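Long-range contacts in lectin (Pleurotus ostreatus, PDB 6LI7), which binds sugars such as N-acetylgalactosamine through a calcium ion held in its carbohydrate-binding site: residues K77-P82 with N130-A135; I92-D97 with I147-L152; G229-G234 with A299-G304; I256-R261 with A306-T311. All blocks are in the same frame, centred on the assembly; numbering follows the deposited sequence.

Contact 1: K77-P82 with N130-A135; sequences KNITAP and NLFAIA. With NAG (2-acetamido-2-deoxy-beta-D-glucopyranose), chain C.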
loop_
_atom_site.group_PDB
_atom_site.type_symbol
_atom_site.label_atom_id
_atom_site.label_comp_id
_atom_site.label_asym_id
_atom_site.label_seq_id
_atom_site.Cartn_x
_atom_site.Cartn_y
_atom_site.Cartn_z
ATOM N N LYS A 77 5.655 -7.288 -18.379
ATOM C CA LYS A 77 4.469 -8.122 -18.569
ATOM C C LYS A 77 3.312 -7.165 -18.809
ATOM O O LYS A 77 3.048 -6.229 -17.965
ATOM C CB LYS A 77 4.167 -8.961 -17.329
ATOM C CG LYS A 77 2.974 -9.918 -17.463
ATOM C CD LYS A 77 3.240 -11.082 -18.366
ATOM C CE LYS A 77 2.048 -11.659 -19.105
ATOM N NZ LYS A 77 1.423 -12.729 -18.303
ATOM N N ASN A 78 2.631 -7.368 -19.909
ATOM C CA ASN A 78 1.376 -6.667 -20.241
ATOM C C ASN A 78 0.273 -7.513 -19.653
ATOM O O ASN A 78 0.146 -8.626 -20.080
ATOM C CB ASN A 78 1.266 -6.457 -21.753
ATOM C CG ASN A 78 -0.019 -5.758 -22.146
ATOM O OD1 ASN A 78 -0.766 -5.255 -21.286
ATOM N ND2 ASN A 78 -0.295 -5.744 -23.440
ATOM N N ILE A 79 -0.502 -7.028 -18.689
ATOM C CA ILE A 79 -1.593 -7.839 -18.091
ATOM C C ILE A 79 -2.936 -7.230 -18.489
ATOM O O ILE A 79 -3.112 -6.033 -18.240
ATOM C CB ILE A 79 -1.438 -7.875 -16.564
ATOM C CG1 ILE A 79 -0.228 -8.703 -16.156
ATOM C CG2 ILE A 79 -2.693 -8.388 -15.891
ATOM C CD1 ILE A 79 0.026 -8.609 -14.662
ATOM N N THR A 80 -3.882 -8.040 -18.977
ATOM C CA THR A 80 -5.212 -7.568 -19.447
ATOM C C THR A 80 -6.277 -7.954 -18.431
ATOM O O THR A 80 -6.091 -8.934 -17.738
ATOM C CB THR A 80 -5.457 -8.044 -20.877
ATOM O OG1 THR A 80 -5.487 -9.461 -20.799
ATOM C CG2 THR A 80 -4.380 -7.617 -21.847
ATOM N N ALA A 81 -7.298 -7.113 -18.248
ATOM C CA ALA A 81 -8.441 -7.400 -17.350
ATOM C C ALA A 81 -9.256 -8.540 -17.957
ATOM O O ALA A 81 -9.520 -8.505 -19.143
ATOM C CB ALA A 81 -9.312 -6.172 -17.182
ATOM N N PRO A 82 -9.717 -9.549 -17.190
ATOM C CA PRO A 82 -10.767 -10.444 -17.663
ATOM C C PRO A 82 -11.991 -9.736 -18.262
ATOM O O PRO A 82 -12.190 -8.532 -18.078
ATOM C CB PRO A 82 -11.209 -11.185 -16.386
ATOM C CG PRO A 82 -9.966 -11.187 -15.513
ATOM C CD PRO A 82 -9.271 -9.874 -15.826
ATOM N N ASN A 130 -2.547 -3.195 -18.447
ATOM C CA ASN A 130 -1.495 -2.529 -17.648
ATOM C C ASN A 130 -0.156 -3.161 -17.967
ATOM O O ASN A 130 -0.072 -4.411 -17.912
ATOM C CB ASN A 130 -1.895 -2.564 -16.175
ATOM C CG ASN A 130 -3.086 -1.673 -15.893
ATOM O OD1 ASN A 130 -2.947 -0.453 -15.891
ATOM N ND2 ASN A 130 -4.248 -2.269 -15.729
ATOM N N LEU A 131 0.817 -2.333 -18.318
ATOM C CA LEU A 131 2.197 -2.762 -18.511
ATOM C C LEU A 131 2.949 -2.596 -17.188
ATOM O O LEU A 131 3.176 -1.469 -16.743
ATOM C CB LEU A 131 2.787 -1.917 -19.620
ATOM C CG LEU A 131 4.096 -2.347 -20.279
ATOM C CD1 LEU A 131 5.288 -1.728 -19.639
ATOM C CD2 LEU A 131 4.284 -3.839 -20.359
ATOM N N PHE A 132 3.358 -3.716 -16.590
ATOM C CA PHE A 132 4.303 -3.796 -15.448
ATOM C C PHE A 132 5.707 -3.976 -16.007
ATOM O O PHE A 132 5.962 -4.835 -16.896
ATOM C CB PHE A 132 3.825 -4.909 -14.524
ATOM C CG PHE A 132 2.455 -4.671 -13.989
ATOM C CD1 PHE A 132 1.352 -5.193 -14.611
ATOM C CD2 PHE A 132 2.270 -3.875 -12.865
ATOM C CE1 PHE A 132 0.073 -4.915 -14.155
ATOM C CE2 PHE A 132 0.992 -3.620 -12.398
ATOM C CZ PHE A 132 -0.104 -4.131 -13.047
ATOM N N ALA A 133 6.643 -3.186 -15.506
ATOM C CA ALA A 133 8.047 -3.280 -15.932
ATOM C C ALA A 133 8.920 -3.157 -14.694
ATOM O O ALA A 133 8.569 -2.395 -13.755
ATOM C CB ALA A 133 8.386 -2.225 -16.947
ATOM N N ILE A 134 9.989 -3.931 -14.657
ATOM C CA ILE A 134 10.913 -3.928 -13.500
ATOM C C ILE A 134 12.315 -3.949 -14.066
ATOM O O ILE A 134 12.559 -4.729 -14.988
ATOM C CB ILE A 134 10.652 -5.114 -12.559
ATOM C CG1 ILE A 134 9.202 -5.225 -12.143
ATOM C CG2 ILE A 134 11.596 -5.082 -11.356
ATOM C CD1 ILE A 134 8.885 -6.536 -11.421
ATOM N N ALA A 135 13.180 -3.101 -13.549
ATOM C CA ALA A 135 14.634 -3.182 -13.766
ATOM C C ALA A 135 15.216 -3.853 -12.536
ATOM O O ALA A 135 15.025 -3.282 -11.440
ATOM C CB ALA A 135 15.248 -1.808 -13.966
HETATM C C1 NAG C . -1.478 -5.037 -23.862
HETATM C C2 NAG C . -1.028 -4.004 -24.871
HETATM C C3 NAG C . -2.265 -3.359 -25.464
HETATM C C4 NAG C . -3.280 -4.332 -25.996
HETATM C C5 NAG C . -3.654 -5.240 -24.831
HETATM C C6 NAG C . -4.812 -6.225 -25.068
HETATM C C7 NAG C . 1.162 -2.976 -24.524
HETATM C C8 NAG C . 2.042 -2.016 -23.780
HETATM N N2 NAG C . -0.149 -2.982 -24.360
HETATM O O3 NAG C . -1.793 -2.543 -26.494
HETATM O O4 NAG C . -4.401 -3.549 -26.479
HETATM O O5 NAG C . -2.455 -5.896 -24.421
HETATM O O6 NAG C . -4.329 -7.203 -25.964
HETATM O O7 NAG C . 1.697 -3.808 -25.177
HETATM O O HOH W 1 -4.921 -5.273 -15.982
#
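Ile79 reaches across to the ring of Phe132, its CD1 lying 3.7 Å from Phe132 CD1 in an oblique approach. The two side chains cross at about a right angle, and because Ile79 pairs with Asn130 rather than with Phe132, the overlap is diagonal. With CG1 of Ile79 anti to its carbonyl carbon (chi1 -70°), the methyl end is brought close to the ring atoms CD1 and CE1. At the ring's edge, near its plane, sits Lys77 O. The same carbonyl meets Leu131 on the other side of the sheet, where Leu131 CD2 comes to 3.6 Å of Lys77 O.

The backbones run antiparallel. Lys77 and Phe132 exchange two N-H···O bonds, as do Ile79 and Asn130; the straightest, Ile79 N to Asn130 O, is 2.8 Å long with 175° at the hydrogen. Between them Asn78 and Leu131 form the non-hydrogen-bonded pair, and Asn78 CA makes a CH···O contact with Asn130 O. A water gives a hydrogen to Ile79 O and accepts one from Asn130 ND2 at 3.1 Å, while Asn105 and Gln126 hold Asn130 OD1. Lys77 sends NZ away to Ser168.

Asn78 points its amide off the opposite face, CG anti to the backbone N (chi1 179°). Asn78 ND2 is covalently bound to NAG C1 at 1.4 Å. Asn78-Ile79-Thr80 is an N-glycosylation sequon, and Thr80 CG2 lies 3.5 Å from NAG C6. Hydrocarbon thus packs the Ile79-Phe132 side, while the Asn78 side carries the glycan, with Leu131 CG 4.1 Å from its acetamido methyl, NAG C8.

Contact 2: I92-D97 with I147-L152; sequences IVVASD and IMASIL. With CA (calcium ion), chain F.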
loop_
_atom_site.group_PDB
_atom_site.type_symbol
_atom_site.label_atom_id
_atom_site.label_comp_id
_atom_site.label_asym_id
_atom_site.label_seq_id
_atom_site.Cartn_x
_atom_site.Cartn_y
_atom_site.Cartn_z
ATOM N N ILE A 92 0.831 -4.302 -4.530
ATOM C CA ILE A 92 2.030 -4.969 -5.069
ATOM C C ILE A 92 2.975 -5.337 -3.915
ATOM O O ILE A 92 3.172 -4.503 -3.005
ATOM C CB ILE A 92 2.706 -4.078 -6.097
ATOM C CG1 ILE A 92 1.788 -3.799 -7.284
ATOM C CG2 ILE A 92 4.041 -4.653 -6.529
ATOM C CD1 ILE A 92 2.326 -2.708 -8.179
ATOM N N VAL A 93 3.492 -6.572 -3.919
ATOM C CA VAL A 93 4.674 -6.919 -3.099
ATOM C C VAL A 93 5.784 -7.393 -4.005
ATOM O O VAL A 93 5.534 -8.291 -4.784
ATOM C CB VAL A 93 4.370 -7.932 -1.992
ATOM C CG1 VAL A 93 5.661 -8.231 -1.219
ATOM C CG2 VAL A 93 3.302 -7.365 -1.070
ATOM N N VAL A 94 6.969 -6.802 -3.867
ATOM C CA VAL A 94 8.126 -7.067 -4.761
ATOM C C VAL A 94 9.353 -7.311 -3.858
ATOM O O VAL A 94 9.521 -6.659 -2.788
ATOM C CB VAL A 94 8.332 -5.927 -5.792
ATOM C CG1 VAL A 94 8.444 -4.545 -5.122
ATOM C CG2 VAL A 94 9.570 -6.160 -6.644
ATOM N N ALA A 95 10.179 -8.257 -4.245
ATOM C CA ALA A 95 11.445 -8.614 -3.575
ATOM C C ALA A 95 12.482 -8.856 -4.650
ATOM O O ALA A 95 12.132 -9.201 -5.822
ATOM C CB ALA A 95 11.232 -9.830 -2.685
ATOM N N SER A 96 13.739 -8.635 -4.310
ATOM C CA SER A 96 14.809 -8.644 -5.322
ATOM C C SER A 96 16.121 -9.082 -4.703
ATOM O O SER A 96 16.436 -8.726 -3.575
ATOM C CB SER A 96 14.966 -7.290 -6.007
ATOM O OG SER A 96 15.280 -6.260 -5.063
ATOM N N ASP A 97 16.863 -9.822 -5.482
ATOM C CA ASP A 97 18.290 -10.083 -5.254
ATOM C C ASP A 97 18.969 -9.483 -6.480
ATOM O O ASP A 97 18.944 -10.133 -7.522
ATOM C CB ASP A 97 18.574 -11.575 -5.068
ATOM C CG ASP A 97 20.049 -11.862 -4.861
ATOM O OD1 ASP A 97 20.872 -10.937 -5.110
ATOM O OD2 ASP A 97 20.368 -12.962 -4.381
ATOM N N ILE A 147 14.108 -11.526 -9.354
ATOM C CA ILE A 147 12.991 -10.610 -9.014
ATOM C C ILE A 147 11.774 -11.475 -8.717
ATOM O O ILE A 147 11.483 -12.415 -9.527
ATOM C CB ILE A 147 12.767 -9.701 -10.235
ATOM C CG1 ILE A 147 13.980 -8.844 -10.560
ATOM C CG2 ILE A 147 11.552 -8.856 -10.053
ATOM C CD1 ILE A 147 14.403 -7.935 -9.472
ATOM N N MET A 148 11.020 -11.142 -7.692
ATOM C CA MET A 148 9.725 -11.773 -7.414
ATOM C C MET A 148 8.687 -10.691 -7.108
ATOM O O MET A 148 8.969 -9.783 -6.284
ATOM C CB MET A 148 9.857 -12.684 -6.199
ATOM C CG MET A 148 8.514 -13.197 -5.687
ATOM S SD MET A 148 8.711 -14.277 -4.223
ATOM C CE MET A 148 8.889 -15.854 -5.060
ATOM N N ALA A 149 7.517 -10.806 -7.692
ATOM C CA ALA A 149 6.433 -9.861 -7.390
ATOM C C ALA A 149 5.109 -10.593 -7.379
ATOM O O ALA A 149 4.884 -11.535 -8.147
ATOM C CB ALA A 149 6.437 -8.713 -8.363
ATOM N N SER A 150 4.230 -10.075 -6.571
ATOM C CA SER A 150 2.794 -10.394 -6.616
ATOM C C SER A 150 2.050 -9.068 -6.816
ATOM O O SER A 150 2.358 -8.055 -6.120
ATOM C CB SER A 150 2.474 -11.168 -5.361
ATOM O OG SER A 150 1.120 -11.197 -5.056
ATOM N N ILE A 151 1.163 -9.064 -7.790
ATOM C CA ILE A 151 0.269 -7.930 -8.141
ATOM C C ILE A 151 -1.177 -8.321 -7.884
ATOM O O ILE A 151 -1.757 -9.095 -8.669
ATOM C CB ILE A 151 0.527 -7.549 -9.596
ATOM C CG1 ILE A 151 2.013 -7.359 -9.850
ATOM C CG2 ILE A 151 -0.275 -6.318 -9.934
ATOM C CD1 ILE A 151 2.389 -7.316 -11.289
ATOM N N LEU A 152 -1.750 -7.850 -6.793
ATOM C CA LEU A 152 -3.161 -8.143 -6.490
ATOM C C LEU A 152 -4.012 -6.999 -7.076
ATOM O O LEU A 152 -3.999 -5.906 -6.515
ATOM C CB LEU A 152 -3.352 -8.282 -4.988
ATOM C CG LEU A 152 -4.792 -8.505 -4.536
ATOM C CD1 LEU A 152 -5.372 -9.773 -5.151
ATOM C CD2 LEU A 152 -4.843 -8.545 -3.020
HETATM CA CA CA F . 22.965 -11.173 -6.062
#
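Val93 with Ser150 and Ala95 with Met148 are the hydrogen-bonded pairs of this antiparallel contact, each closing a ring of two backbone bonds. The shorter bond of the first pair, Ser150 N to Val93 O, is 2.8 Å; in the second, Ala95 N meets Met148 O at 2.8 Å.

CH···O contacts fill the gaps between these rings: Ala149 CA lies 3.2 Å from Val93 O, and Val94 CA equally close to Met148 O.

Apolar contacts gather on the face of Ile92, Val94, Ser96, Ile147, Ala149 and Ile151. These are the two middle strands of a four-stranded antiparallel sheet, and this face turns to Phe102 and His100 of the sheet packed against it, as in a beta sandwich. Ile92 and Ile151 lie side by side, CG1 of Ile92 to CG2 of Ile151 at 4.2 Å. Ile147 folds CD1 over to Ser96 CB (3.6 Å), which its second torsion of -60° allows. The hydroxyl of Ser96 turns to His100, and on the other face Ser150 OG bonds to Leu49 O.

Metal coordination begins where the chain turns a corner at Asp97: its OD1 binds calcium at 2.3 Å, joined by Asp98, Asn138, Ser143 and Pro144, while Trp204 holds OD2.

Contact 3: G229-G234 with A299-G304; sequences GAAPVG and ATNGGG. With CA (calcium ion), chain E; NGA (2-acetamido-2-deoxy-beta-D-galactopyranose), chain I; NAG (2-acetamido-2-deoxy-beta-D-glucopyranose), chain D.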
loop_
_atom_site.group_PDB
_atom_site.type_symbol
_atom_site.label_atom_id
_atom_site.label_comp_id
_atom_site.label_asym_id
_atom_site.label_seq_id
_atom_site.Cartn_x
_atom_site.Cartn_y
_atom_site.Cartn_z
ATOM N N GLY A 229 -0.742 11.985 30.762
ATOM C CA GLY A 229 -0.767 10.546 30.430
ATOM C C GLY A 229 -2.141 9.910 30.552
ATOM O O GLY A 229 -2.242 8.668 30.570
ATOM N N ALA A 230 -3.192 10.706 30.640
ATOM C CA ALA A 230 -4.565 10.167 30.724
ATOM C C ALA A 230 -5.513 11.179 30.094
ATOM O O ALA A 230 -5.141 12.375 29.921
ATOM C CB ALA A 230 -4.939 9.842 32.158
ATOM N N ALA A 231 -6.676 10.706 29.693
ATOM C CA ALA A 231 -7.715 11.607 29.165
ATOM C C ALA A 231 -9.005 11.183 29.801
ATOM O O ALA A 231 -9.101 10.025 30.197
ATOM C CB ALA A 231 -7.825 11.488 27.670
ATOM N N PRO A 232 -10.037 12.047 29.775
ATOM C CA PRO A 232 -11.336 11.682 30.327
ATOM C C PRO A 232 -11.945 10.492 29.590
ATOM O O PRO A 232 -11.582 10.215 28.430
ATOM C CB PRO A 232 -12.179 12.956 30.184
ATOM C CG PRO A 232 -11.171 14.063 30.025
ATOM C CD PRO A 232 -9.963 13.452 29.350
ATOM N N VAL A 233 -12.818 9.785 30.304
ATOM C CA VAL A 233 -13.697 8.747 29.709
ATOM C C VAL A 233 -14.616 9.484 28.735
ATOM O O VAL A 233 -15.005 10.593 29.049
ATOM C CB VAL A 233 -14.482 7.967 30.772
ATOM C CG1 VAL A 233 -15.447 6.992 30.119
ATOM C CG2 VAL A 233 -13.534 7.237 31.732
ATOM N N GLY A 234 -14.847 8.952 27.545
ATOM C CA GLY A 234 -15.711 9.641 26.565
ATOM C C GLY A 234 -15.263 9.469 25.128
ATOM O O GLY A 234 -14.151 8.891 24.880
ATOM N N ALA A 299 -13.563 8.092 18.131
ATOM C CA ALA A 299 -12.682 7.274 19.015
ATOM C C ALA A 299 -13.138 7.452 20.458
ATOM O O ALA A 299 -13.437 8.585 20.832
ATOM C CB ALA A 299 -11.223 7.648 18.860
ATOM N N THR A 300 -13.166 6.364 21.229
ATOM C CA THR A 300 -13.705 6.365 22.604
ATOM C C THR A 300 -12.610 5.932 23.583
ATOM O O THR A 300 -12.012 4.889 23.351
ATOM C CB THR A 300 -14.960 5.484 22.649
ATOM O OG1 THR A 300 -15.932 5.938 21.690
ATOM C CG2 THR A 300 -15.585 5.451 24.028
ATOM N N ASN A 301 -12.408 6.704 24.641
ATOM C CA ASN A 301 -11.590 6.343 25.825
ATOM C C ASN A 301 -12.479 5.718 26.924
ATOM O O ASN A 301 -13.422 6.363 27.412
ATOM C CB ASN A 301 -10.775 7.526 26.345
ATOM C CG ASN A 301 -9.804 7.075 27.440
ATOM O OD1 ASN A 301 -9.451 5.900 27.459
ATOM N ND2 ASN A 301 -9.424 7.963 28.351
ATOM N N GLY A 302 -12.197 4.467 27.265
ATOM C CA GLY A 302 -12.821 3.727 28.375
ATOM C C GLY A 302 -12.193 4.070 29.719
ATOM O O GLY A 302 -12.726 3.623 30.735
ATOM N N GLY A 303 -11.083 4.805 29.728
ATOM C CA GLY A 303 -10.307 5.070 30.948
ATOM C C GLY A 303 -8.814 5.112 30.673
ATOM O O GLY A 303 -8.349 4.384 29.791
ATOM N N GLY A 304 -8.112 5.926 31.451
ATOM C CA GLY A 304 -6.663 6.102 31.427
ATOM C C GLY A 304 -6.218 6.756 30.130
ATOM O O GLY A 304 -6.902 7.664 29.627
HETATM CA CA CA E . -7.754 4.080 27.509
HETATM C C1 NGA I . -5.140 0.806 30.658
HETATM C C2 NGA I . -6.508 1.422 30.249
HETATM C C3 NGA I . -6.712 1.142 28.749
HETATM C C4 NGA I . -5.468 1.651 28.013
HETATM C C5 NGA I . -4.117 1.235 28.669
HETATM C C6 NGA I . -2.950 1.820 27.902
HETATM C C7 NGA I . -8.144 1.728 32.079
HETATM C C8 NGA I . -9.308 1.086 32.789
HETATM N N2 NGA I . -7.612 0.955 31.124
HETATM O O1 NGA I . -4.939 0.861 32.027
HETATM O O3 NGA I . -7.881 1.838 28.174
HETATM O O4 NGA I . -5.582 3.126 27.969
HETATM O O5 NGA I . -4.123 1.663 30.072
HETATM O O6 NGA I . -1.715 1.426 28.403
HETATM O O7 NGA I . -7.753 2.874 32.417
HETATM C C1 NAG D . -19.178 7.272 19.220
HETATM C C2 NAG D . -20.717 7.196 19.137
HETATM C C3 NAG D . -21.243 7.004 20.555
HETATM C C4 NAG D . -20.890 5.549 20.873
HETATM C C5 NAG D . -19.363 5.484 20.820
HETATM C C6 NAG D . -18.798 4.104 21.047
HETATM C C7 NAG D . -21.377 9.395 18.487
HETATM C C8 NAG D . -21.953 10.231 17.387
HETATM N N2 NAG D . -21.375 8.153 18.250
HETATM O O3 NAG D . -22.643 7.185 20.605
HETATM O O4 NAG D . -21.529 5.075 22.088
HETATM O O5 NAG D . -18.873 5.896 19.533
HETATM O O6 NAG D . -19.182 3.320 19.955
HETATM O O7 NAG D . -20.896 9.676 19.559
#
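The calcium- and sugar-binding loop that leaves strand 293-301 begins at Asn301, and residues 229-234 run alongside it. Gly234 pairs with Asn301 by two backbone bonds, Asn301 N to Gly234 O being 2.8 Å. Beside this pair Val233 CG1 touches Asn301 O at 3.4 Å.

The amide of Asn301 then works in both directions. With CG anti to the backbone N (chi1 -172°), ND2 is directed at the 229-234 strip, where it donates to Pro232 O at 3.1 Å from well above that carbonyl's plane; it also donates to Gly304 O. Ala231 N bonds to the same oxygen, so two N-H groups grip Gly304 O from opposite faces of its plane. OD1 accepts from Gly303 N, 3.0 Å away, which makes an Asx turn, and it binds calcium at 2.5 Å. Gly303 O is a further ligand at 2.4 Å, with Asp259, Asp260 and Pro305 completing the protein share and O3 and O4 of N-acetylgalactosamine the rest. At Gly303 and Gly304, both with positive phi, the missing side chain leaves the place taken by the sugar's O7, 3.2 Å from Gly304 N. Thr300 OG1, bonded to Ser235, lies near an N-acetylglucosamine.

Contact 4: I256-R261 with A306-T311; sequences IAADDR and AGVIAT. With CA (calcium ion), chain E; NGA (2-acetamido-2-deoxy-beta-D-galactopyranose), chain I.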
loop_
_atom_site.group_PDB
_atom_site.type_symbol
_atom_site.label_atom_id
_atom_site.label_comp_id
_atom_site.label_asym_id
_atom_site.label_seq_id
_atom_site.Cartn_x
_atom_site.Cartn_y
_atom_site.Cartn_z
ATOM N N ILE A 256 -5.298 1.688 10.941
ATOM C CA ILE A 256 -5.776 2.453 12.106
ATOM C C ILE A 256 -5.828 1.587 13.368
ATOM O O ILE A 256 -6.165 0.410 13.319
ATOM C CB ILE A 256 -7.143 3.063 11.759
ATOM C CG1 ILE A 256 -7.730 3.879 12.913
ATOM C CG2 ILE A 256 -8.088 1.993 11.246
ATOM C CD1 ILE A 256 -8.879 4.814 12.484
ATOM N N ALA A 257 -5.625 2.238 14.494
ATOM C CA ALA A 257 -5.786 1.630 15.829
ATOM C C ALA A 257 -6.193 2.746 16.792
ATOM O O ALA A 257 -5.784 3.924 16.603
ATOM C CB ALA A 257 -4.456 0.981 16.262
ATOM N N ALA A 258 -6.869 2.390 17.869
ATOM C CA ALA A 258 -7.213 3.385 18.895
ATOM C C ALA A 258 -7.188 2.771 20.304
ATOM O O ALA A 258 -7.655 1.660 20.495
ATOM C CB ALA A 258 -8.576 3.972 18.582
ATOM N N ASP A 259 -6.783 3.592 21.259
ATOM C CA ASP A 259 -6.966 3.357 22.698
ATOM C C ASP A 259 -8.198 4.127 23.213
ATOM O O ASP A 259 -8.072 5.345 23.263
ATOM C CB ASP A 259 -5.729 3.785 23.468
ATOM C CG ASP A 259 -5.844 3.558 24.970
ATOM O OD1 ASP A 259 -6.973 3.284 25.446
ATOM O OD2 ASP A 259 -4.793 3.597 25.626
ATOM N N ASP A 260 -9.353 3.516 23.025
ATOM C CA ASP A 260 -9.750 2.142 23.442
ATOM C C ASP A 260 -10.414 1.526 22.217
ATOM O O ASP A 260 -10.291 0.316 22.010
ATOM C CB ASP A 260 -10.610 2.115 24.708
ATOM C CG ASP A 260 -9.751 2.056 25.954
ATOM O OD1 ASP A 260 -9.104 0.995 26.126
ATOM O OD2 ASP A 260 -9.642 3.096 26.672
ATOM N N ARG A 261 -11.064 2.354 21.373
ATOM C CA ARG A 261 -11.912 1.834 20.268
ATOM C C ARG A 261 -12.206 2.970 19.279
ATOM O O ARG A 261 -11.942 4.131 19.617
ATOM C CB ARG A 261 -13.198 1.235 20.852
ATOM C CG ARG A 261 -14.152 2.256 21.469
ATOM C CD ARG A 261 -15.302 1.725 22.334
ATOM N NE ARG A 261 -15.729 0.420 21.878
ATOM C CZ ARG A 261 -15.521 -0.725 22.537
ATOM N NH1 ARG A 261 -14.943 -0.711 23.730
ATOM N NH2 ARG A 261 -15.892 -1.882 22.003
ATOM N N ALA A 306 -5.304 7.578 26.247
ATOM C CA ALA A 306 -6.145 7.527 25.035
ATOM C C ALA A 306 -5.343 8.037 23.842
ATOM O O ALA A 306 -4.481 8.942 24.011
ATOM C CB ALA A 306 -7.397 8.354 25.248
ATOM N N GLY A 307 -5.704 7.548 22.666
ATOM C CA GLY A 307 -5.088 8.027 21.413
ATOM C C GLY A 307 -5.664 7.314 20.228
ATOM O O GLY A 307 -6.196 6.180 20.355
ATOM N N VAL A 308 -5.592 7.969 19.075
ATOM C CA VAL A 308 -5.911 7.286 17.810
ATOM C C VAL A 308 -4.740 7.543 16.865
ATOM O O VAL A 308 -4.094 8.580 16.941
ATOM C CB VAL A 308 -7.297 7.693 17.282
ATOM C CG1 VAL A 308 -7.374 9.181 16.974
ATOM C CG2 VAL A 308 -7.649 6.870 16.073
ATOM N N ILE A 309 -4.413 6.535 16.067
ATOM C CA ILE A 309 -3.257 6.619 15.150
ATOM C C ILE A 309 -3.670 6.005 13.830
ATOM O O ILE A 309 -4.364 4.999 13.833
ATOM C CB ILE A 309 -1.990 5.954 15.735
ATOM C CG1 ILE A 309 -0.774 6.252 14.855
ATOM C CG2 ILE A 309 -2.197 4.455 15.961
ATOM C CD1 ILE A 309 0.548 5.856 15.507
ATOM N N ALA A 310 -3.267 6.640 12.735
ATOM C CA ALA A 310 -3.607 6.095 11.400
ATOM C C ALA A 310 -2.602 6.529 10.357
ATOM O O ALA A 310 -1.955 7.575 10.520
ATOM C CB ALA A 310 -5.014 6.446 10.981
ATOM N N THR A 311 -2.495 5.700 9.321
ATOM C CA THR A 311 -1.754 6.002 8.078
ATOM C C THR A 311 -2.699 5.746 6.936
ATOM O O THR A 311 -3.348 4.713 6.962
ATOM C CB THR A 311 -0.475 5.159 7.976
ATOM O OG1 THR A 311 0.261 5.363 9.189
ATOM C CG2 THR A 311 0.401 5.551 6.805
HETATM CA CA CA E . -7.754 4.080 27.509
HETATM C C1 NGA I . -5.140 0.806 30.658
HETATM C C2 NGA I . -6.508 1.422 30.249
HETATM C C3 NGA I . -6.712 1.142 28.749
HETATM C C4 NGA I . -5.468 1.651 28.013
HETATM C C5 NGA I . -4.117 1.235 28.669
HETATM C C6 NGA I . -2.950 1.820 27.902
HETATM C C7 NGA I . -8.144 1.728 32.079
HETATM C C8 NGA I . -9.308 1.086 32.789
HETATM N N2 NGA I . -7.612 0.955 31.124
HETATM O O1 NGA I . -4.939 0.861 32.027
HETATM O O3 NGA I . -7.881 1.838 28.174
HETATM O O4 NGA I . -5.582 3.126 27.969
HETATM O O5 NGA I . -4.123 1.663 30.072
HETATM O O6 NGA I . -1.715 1.426 28.403
HETATM O O7 NGA I . -7.753 2.874 32.417
#
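Asp259 is at once the last paired residue of a strand, bonded to Gly307, and a calcium ligand, and its sequence neighbour Asp260 binds the same ion. Asp259 OD1 and Asp260 OD2 each stand 2.3 Å from the calcium and 2.9 Å from each other, a crowding of carboxylate oxygens that the cation would be expected to offset. CG of Asp259 is anti to its backbone N (chi1 -179°), extending the carboxylate toward the ion. The other carboxylate oxygens also face the sugar hydroxyls: Asp259 OD2 lies 2.5 Å from NGA O4, and Asp260 OD1 equally near O3, while those two hydroxyls also coordinate the metal. Trp364 NE1 bonds to Asp259 OD2, a second-shell contact that helps to orient the carboxylate.

Behind this site the strands pair antiparallel. Asp259 N donates to Gly307 O at 2.8 Å, whereas the return bond, Gly307 N to Asp259 O, is longer at 3.3 Å and arrives on a carbonyl lone pair. Ala257 and Ile309 form the next hydrogen-bonded pair. Between the two pairs Val308 sets CG2 3.9 Å from Ala258 CB and 3.5 Å from Ala257 O; beyond Ala257-Ile309, Ile256 CB rests on Ala310 CB.

Strands 249-259 and 307-316 lie inside an antiparallel sheet, with 281-285 bonded beyond Ile256 and Thr326, just after strand 321-325, bonded to Ala310 and touching Ile309. Ile256 and Val308 both reach Ile297 of strand 293-301 in the second sheet, and Ala257 on the reverse face touches Met368.

From the N terminus, contact 1 closes the loop from strand 71-80 to 129-138, and contact 2 that from 87-96 to 146-155. Their segments alternate along the chain, so the loops cross, and the contacts touch where Phe132 and Ile134 pack on Ile151 and Ile147, joining two facing sheets. Both are complete before contact 3 opens, tying the 229-234 loop to the end of strand 293-301. Contact 4 crosses it in the same manner and pairs two strands of the facing sheet. Contacts 3 and 4 share the calcium and N-acetylgalactosamine, with Gly302 probably hydrogen-bonded to Asp260. The two pairs occupy opposite sides of the chain's centre, contacts 1 and 3 lying about 49 Å apart between centres.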